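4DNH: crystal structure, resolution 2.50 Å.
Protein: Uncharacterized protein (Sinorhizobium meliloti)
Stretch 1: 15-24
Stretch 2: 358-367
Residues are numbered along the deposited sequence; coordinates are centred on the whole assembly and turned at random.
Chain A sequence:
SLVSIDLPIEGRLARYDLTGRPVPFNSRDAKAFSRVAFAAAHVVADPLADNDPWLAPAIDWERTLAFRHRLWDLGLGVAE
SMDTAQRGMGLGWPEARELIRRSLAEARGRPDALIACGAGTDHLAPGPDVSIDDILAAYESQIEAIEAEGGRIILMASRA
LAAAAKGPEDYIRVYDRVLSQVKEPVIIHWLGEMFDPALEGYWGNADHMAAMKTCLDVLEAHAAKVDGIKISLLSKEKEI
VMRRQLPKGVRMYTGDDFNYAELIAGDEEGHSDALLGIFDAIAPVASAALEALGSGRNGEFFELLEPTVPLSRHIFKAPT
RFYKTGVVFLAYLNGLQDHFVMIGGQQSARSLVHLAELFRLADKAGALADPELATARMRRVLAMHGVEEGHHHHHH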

# COMPACT_ATOMS: atom_id res chain seq x y z
N ARG A 15 -3.79 -5.07 32.52
CA ARG A 15 -4.40 -6.28 32.00
C ARG A 15 -5.20 -5.97 30.75
O ARG A 15 -6.01 -5.04 30.72
CB ARG A 15 -5.31 -6.91 33.05
CG ARG A 15 -5.22 -8.42 33.11
CD ARG A 15 -6.57 -9.08 33.32
NE ARG A 15 -7.45 -8.33 34.23
CZ ARG A 15 -8.77 -8.46 34.28
NH1 ARG A 15 -9.40 -9.33 33.49
NH2 ARG A 15 -9.47 -7.73 35.14
N TYR A 16 -4.94 -6.75 29.71
CA TYR A 16 -5.79 -6.74 28.54
C TYR A 16 -6.23 -8.15 28.26
O TYR A 16 -5.40 -9.03 28.07
CB TYR A 16 -5.07 -6.17 27.33
CG TYR A 16 -5.98 -6.08 26.14
CD1 TYR A 16 -6.97 -5.08 26.07
CD2 TYR A 16 -5.89 -7.00 25.08
CE1 TYR A 16 -7.82 -5.00 24.98
CE2 TYR A 16 -6.75 -6.93 23.99
CZ TYR A 16 -7.71 -5.92 23.95
OH TYR A 16 -8.57 -5.80 22.87
N ASP A 17 -7.54 -8.35 28.25
CA ASP A 17 -8.15 -9.62 27.88
C ASP A 17 -8.53 -9.54 26.41
O ASP A 17 -9.18 -8.58 25.99
CB ASP A 17 -9.43 -9.87 28.70
CG ASP A 17 -9.20 -9.77 30.20
OD1 ASP A 17 -8.22 -10.38 30.69
OD2 ASP A 17 -10.00 -9.10 30.88
N LEU A 18 -8.15 -10.54 25.63
CA LEU A 18 -8.52 -10.55 24.21
C LEU A 18 -9.99 -10.93 24.06
O LEU A 18 -10.43 -11.92 24.64
CB LEU A 18 -7.66 -11.50 23.38
CG LEU A 18 -6.16 -11.75 23.59
CD1 LEU A 18 -5.59 -12.26 22.27
CD2 LEU A 18 -5.38 -10.54 24.08
N THR A 19 -10.73 -10.14 23.28
CA THR A 19 -12.18 -10.37 23.09
C THR A 19 -12.62 -10.53 21.63
O THR A 19 -13.80 -10.71 21.35
CB THR A 19 -13.04 -9.24 23.71
OG1 THR A 19 -12.73 -8.00 23.08
CG2 THR A 19 -12.84 -9.13 25.22
N GLY A 20 -11.69 -10.45 20.69
CA GLY A 20 -12.04 -10.57 19.28
C GLY A 20 -12.31 -11.99 18.83
O GLY A 20 -11.77 -12.95 19.39
N ARG A 21 -13.19 -12.11 17.84
CA ARG A 21 -13.37 -13.36 17.10
C ARG A 21 -12.62 -13.20 15.79
O ARG A 21 -13.00 -12.38 14.97
CB ARG A 21 -14.85 -13.63 16.83
CG ARG A 21 -15.71 -13.74 18.08
CD ARG A 21 -17.18 -13.89 17.74
N PRO A 22 -11.52 -13.96 15.61
CA PRO A 22 -10.75 -13.83 14.37
C PRO A 22 -11.64 -14.09 13.18
O PRO A 22 -12.42 -15.04 13.21
CB PRO A 22 -9.70 -14.93 14.49
CG PRO A 22 -9.57 -15.18 15.95
CD PRO A 22 -10.95 -14.98 16.51
N VAL A 23 -11.57 -13.24 12.16
CA VAL A 23 -12.24 -13.54 10.90
C VAL A 23 -11.44 -14.68 10.27
O VAL A 23 -10.22 -14.55 10.07
CB VAL A 23 -12.30 -12.32 9.97
CG1 VAL A 23 -12.82 -12.70 8.60
CG2 VAL A 23 -13.19 -11.27 10.57
N PRO A 24 -12.10 -15.83 10.01
CA PRO A 24 -11.36 -16.99 9.48
C PRO A 24 -10.88 -16.74 8.06
O PRO A 24 -11.58 -16.11 7.25
CB PRO A 24 -12.39 -18.12 9.52
CG PRO A 24 -13.73 -17.45 9.50
CD PRO A 24 -13.56 -16.05 10.06
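Stretch 2 (358-367) LFRLADKAGA

The contact is organised around one carboxylate. Asp 363, buried near the end of a helix and with its CA-to-CB bond directed toward stretch 1, takes three hydrogen bonds. Its OD2 accepts from Tyr 16 OH at 2.6 Å and from Thr 19 N at 3.0 Å, while its OD1 accepts from Gly 20 N at 2.8 Å. Two successive backbone amides thus present their protons to one side chain (chi1 t, 162°), and the phenol adds a third donor, so the loop after the strand is held without a basic partner from stretch 1.

Further along, the recognition passes to the backbone: Val 23 N donates to Gly 366 O at 3.0 Å, and a water bonded to the same Gly 366 O at 3.0 Å also makes a weak bond to Val 23 O at 3.4 Å.

Glycines permit the close approach. Gly 20 CA lies 3.1 Å from Asp 363 O in a CA-H...O contact, and a CB on Gly 20 would clash with that oxygen. Gly 366, at phi 66°, ends the helix in a Schellman motif; a CB there would meet Arg 21 O. The two backbones accordingly close to 4.6 Å between Gly 20 CA and Lys 364 CA, then 4.0 Å between Pro 22 CA and Gly 366 CA.

Helix 358-364 runs in nearly the same direction as strand 15-17, crossing at 22° with the axes 10.3 Å apart at closest approach. Tyr 16 (chi1 t) bridges this gap. Arg 360 CG sits over its ring face, 3.8 Å from the centroid, so the aliphatic part of the arginine serves as packing surface. Beside it, Phe 359 CE1 approaches Tyr 16 CD2 at 4.2 Å and Leu 18 CD2 at 3.5 Å, both meeting the Phe 359 ring at its edge.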

# COMPACT_ATOMS: atom_id res chain seq x y z
N LEU A 358 -1.74 -1.14 18.84
CA LEU A 358 -1.91 -1.93 17.61
C LEU A 358 -2.43 -3.36 17.90
O LEU A 358 -3.38 -3.80 17.28
CB LEU A 358 -0.59 -1.98 16.83
CG LEU A 358 -0.63 -2.43 15.36
CD1 LEU A 358 0.54 -1.86 14.58
CD2 LEU A 358 -0.64 -3.94 15.25
N PHE A 359 -1.81 -4.05 18.84
CA PHE A 359 -2.28 -5.37 19.26
C PHE A 359 -3.75 -5.37 19.76
O PHE A 359 -4.54 -6.23 19.33
CB PHE A 359 -1.29 -5.96 20.28
CG PHE A 359 -1.70 -7.28 20.90
CD1 PHE A 359 -2.54 -7.31 22.02
CD2 PHE A 359 -1.20 -8.48 20.41
CE1 PHE A 359 -2.90 -8.52 22.60
CE2 PHE A 359 -1.54 -9.70 20.99
CZ PHE A 359 -2.40 -9.72 22.09
N ARG A 360 -4.13 -4.43 20.62
CA ARG A 360 -5.54 -4.36 21.11
C ARG A 360 -6.53 -4.09 20.00
O ARG A 360 -7.57 -4.73 19.91
CB ARG A 360 -5.75 -3.26 22.14
CG ARG A 360 -4.84 -3.25 23.34
CD ARG A 360 -5.22 -2.08 24.23
NE ARG A 360 -4.33 -1.98 25.36
CZ ARG A 360 -3.18 -1.31 25.36
NH1 ARG A 360 -2.77 -0.66 24.28
NH2 ARG A 360 -2.44 -1.29 26.46
N LEU A 361 -6.23 -3.10 19.16
CA LEU A 361 -7.11 -2.77 18.05
C LEU A 361 -7.16 -3.92 17.03
O LEU A 361 -8.23 -4.22 16.47
CB LEU A 361 -6.72 -1.45 17.40
CG LEU A 361 -6.79 -0.19 18.29
CD1 LEU A 361 -6.06 0.96 17.63
CD2 LEU A 361 -8.22 0.22 18.63
N ALA A 362 -6.03 -4.60 16.81
CA ALA A 362 -6.02 -5.82 15.97
C ALA A 362 -6.90 -6.93 16.55
O ALA A 362 -7.64 -7.58 15.81
CB ALA A 362 -4.61 -6.33 15.74
N ASP A 363 -6.81 -7.13 17.86
CA ASP A 363 -7.67 -8.10 18.56
C ASP A 363 -9.15 -7.81 18.34
O ASP A 363 -9.92 -8.70 17.96
CB ASP A 363 -7.37 -8.14 20.06
CG ASP A 363 -8.50 -8.77 20.88
OD1 ASP A 363 -9.01 -9.84 20.50
OD2 ASP A 363 -8.88 -8.18 21.91
N LYS A 364 -9.55 -6.56 18.56
CA LYS A 364 -10.95 -6.18 18.50
C LYS A 364 -11.48 -6.04 17.07
O LYS A 364 -12.66 -5.81 16.87
CB LYS A 364 -11.19 -4.91 19.31
CG LYS A 364 -11.09 -5.16 20.81
CD LYS A 364 -11.29 -3.89 21.63
CE LYS A 364 -10.11 -2.94 21.52
NZ LYS A 364 -10.45 -1.60 22.08
N ALA A 365 -10.60 -6.17 16.09
CA ALA A 365 -10.98 -6.04 14.70
C ALA A 365 -11.02 -7.41 14.04
O ALA A 365 -11.29 -7.52 12.84
CB ALA A 365 -10.02 -5.14 13.96
N GLY A 366 -10.75 -8.46 14.82
CA GLY A 366 -10.71 -9.84 14.35
C GLY A 366 -9.58 -10.07 13.37
O GLY A 366 -9.63 -11.02 12.57
N ALA A 367 -8.56 -9.21 13.44
CA ALA A 367 -7.39 -9.24 12.54
C ALA A 367 -6.20 -10.06 13.06
O ALA A 367 -5.16 -10.13 12.40
CB ALA A 367 -6.94 -7.81 12.20
O HOH W 1 -7.64 -12.52 10.93